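Local coordinates for TetR family Transcriptional regulator (Streptococcus agalactiae 2603V/R, PDB 3KKC), which regulates transcription as a TetR-family factor, probably by binding DNA through an N-terminal helix-turn-helix motif, at the interface of chains A and B. Numbering follows the deposited sequence. Chains: chain A/B, TetR family Transcriptional regulator.

The interface of chains A and B. Residues chain A 151, 154, 162, 167, 171; chain B 138-139, 142.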
loop_
_atom_site.group_PDB
_atom_site.type_symbol
_atom_site.label_atom_id
_atom_site.label_comp_id
_atom_site.label_asym_id
_atom_site.label_seq_id
_atom_site.Cartn_x
_atom_site.Cartn_y
_atom_site.Cartn_z
ATOM N N THR A 151 -6.077 -5.042 6.654
ATOM C CA THR A 151 -6.924 -6.207 6.892
ATOM C C THR A 151 -8.053 -6.173 5.866
ATOM O O THR A 151 -8.285 -7.152 5.147
ATOM C CB THR A 151 -7.500 -6.249 8.322
ATOM O OG1 THR A 151 -6.457 -6.578 9.239
ATOM C CG2 THR A 151 -8.623 -7.303 8.443
ATOM N N TRP A 154 -7.304 -6.949 2.194
ATOM C CA TRP A 154 -6.991 -8.363 2.037
ATOM C C TRP A 154 -8.308 -9.176 1.963
ATOM O O TRP A 154 -8.476 -10.071 1.120
ATOM C CB TRP A 154 -6.058 -8.825 3.181
ATOM C CG TRP A 154 -6.042 -10.297 3.357
ATOM C CD1 TRP A 154 -5.242 -11.189 2.708
ATOM C CD2 TRP A 154 -6.907 -11.076 4.220
ATOM N NE1 TRP A 154 -5.546 -12.479 3.116
ATOM C CE2 TRP A 154 -6.565 -12.437 4.037
ATOM C CE3 TRP A 154 -7.928 -10.754 5.117
ATOM C CZ2 TRP A 154 -7.216 -13.495 4.739
ATOM C CZ3 TRP A 154 -8.594 -11.823 5.826
ATOM C CH2 TRP A 154 -8.223 -13.166 5.621
HETATM N N MSE A 162 -14.698 -14.225 5.224
HETATM C CA MSE A 162 -15.375 -14.396 6.497
HETATM C C MSE A 162 -16.518 -13.381 6.663
HETATM O O MSE A 162 -16.569 -12.366 5.964
HETATM C CB MSE A 162 -14.369 -14.324 7.652
HETATM C CG MSE A 162 -13.252 -13.319 7.456
HETATM SE SE MSE A 162 -11.795 -13.496 8.746
HETATM C CE MSE A 162 -10.966 -15.107 8.029
ATOM N N LEU A 167 -14.448 -11.083 10.774
ATOM C CA LEU A 167 -13.286 -10.258 10.478
ATOM C C LEU A 167 -13.101 -9.152 11.518
ATOM O O LEU A 167 -11.972 -8.854 11.931
ATOM C CB LEU A 167 -13.377 -9.653 9.071
ATOM C CG LEU A 167 -12.158 -8.819 8.651
ATOM C CD1 LEU A 167 -11.195 -9.581 7.689
ATOM C CD2 LEU A 167 -12.582 -7.476 8.075
ATOM N N TYR A 171 -9.769 -9.067 13.902
ATOM C CA TYR A 171 -8.960 -7.874 13.868
ATOM C C TYR A 171 -8.815 -7.261 15.260
ATOM O O TYR A 171 -7.713 -6.894 15.685
ATOM C CB TYR A 171 -9.528 -6.855 12.877
ATOM C CG TYR A 171 -8.870 -5.505 13.022
ATOM C CD1 TYR A 171 -7.641 -5.240 12.442
ATOM C CD2 TYR A 171 -9.458 -4.512 13.789
ATOM C CE1 TYR A 171 -7.023 -4.006 12.605
ATOM C CE2 TYR A 171 -8.854 -3.285 13.950
ATOM C CZ TYR A 171 -7.642 -3.033 13.357
ATOM O OH TYR A 171 -7.070 -1.793 13.538
ATOM N N ASP B 138 -4.184 -17.926 7.830
ATOM C CA ASP B 138 -4.161 -16.952 6.735
ATOM C C ASP B 138 -4.373 -15.521 7.230
ATOM O O ASP B 138 -3.651 -14.613 6.828
ATOM C CB ASP B 138 -5.182 -17.309 5.650
ATOM C CG ASP B 138 -6.623 -17.284 6.158
ATOM O OD1 ASP B 138 -6.849 -17.420 7.385
ATOM O OD2 ASP B 138 -7.536 -17.125 5.316
ATOM N N PHE B 139 -5.342 -15.311 8.116
ATOM C CA PHE B 139 -5.525 -13.984 8.676
ATOM C C PHE B 139 -4.259 -13.572 9.419
ATOM O O PHE B 139 -3.749 -12.468 9.233
ATOM C CB PHE B 139 -6.711 -13.935 9.620
ATOM C CG PHE B 139 -7.027 -12.560 10.094
ATOM C CD1 PHE B 139 -7.814 -11.720 9.340
ATOM C CD2 PHE B 139 -6.518 -12.093 11.275
ATOM C CE1 PHE B 139 -8.088 -10.440 9.772
ATOM C CE2 PHE B 139 -6.797 -10.820 11.711
ATOM C CZ PHE B 139 -7.573 -9.995 10.963
ATOM N N GLN B 142 -1.406 -12.678 6.764
ATOM C CA GLN B 142 -1.665 -11.401 6.122
ATOM C C GLN B 142 -1.376 -10.219 7.061
ATOM O O GLN B 142 -0.840 -9.192 6.651
ATOM C CB GLN B 142 -3.110 -11.354 5.632
ATOM C CG GLN B 142 -3.598 -9.962 5.324
ATOM C CD GLN B 142 -4.157 -9.305 6.545
ATOM O OE1 GLN B 142 -4.862 -9.944 7.327
ATOM N NE2 GLN B 142 -3.839 -8.019 6.734
#
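B:Phe139 drives its ring into chain A between A:Trp154, A:Thr151 and A:Leu167, a compact example of how TetR-type regulators can pair their C-terminal helices through aromatic packing. The phenylalanine comes from the start of helix 137-156 of chain B; the groups that receive it lie on helices 137-157 and 164-175 of chain A and on the loop between them, where selenomethionine A:Met162 turns its selenium toward the ring, 4.4 Å from B:Phe139 CD1. With CG anti to the backbone N (chi1 -173°), the ring extends away from its own helix. Its CD1 stands above the indole plane of A:Trp154 just beyond CZ3 (3.6 Å), on the face that B:Gln142 also covers, the two rings steeply inclined. Farther out, CE1 meets the methyl CG2 of A:Thr151 at 3.4 Å and packs on the CD1 branch of A:Leu167. The tip, CZ, reaches the backbone of A:Tyr171, 3.8 Å from its N.

B:Gln142 can be followed from CB to its tip across the indole of A:Trp154. Its CB lies near CD1 and NE1; CG sits over the face of the five-membered ring, 3.4 Å from the centroid, as a CH-pi contact; CD lies near CG and CB of the tryptophan. The chain bends at chi2 (-87°), and a further turn about CG-CD brings the amide within 25° of the indole plane. OE1 hovers near CD2 and CE3, while NE2 points to the backbone of A:Thr151, 3.6 Å from its CA. At the indole's far rim, OD2 of B:Asp138 lies in the ring plane beside CZ2, with the carboxylate turned nearly perpendicular. B:Phe139 N donates a bent hydrogen bond to OD1 (2.7 Å) from well above the carboxylate plane, which may steady the group.

Repeated with the chains exchanged, this patch helps join the two subunits into a two-fold dimer, probably the form in which a TetR-family regulator presents its paired DNA-binding domains.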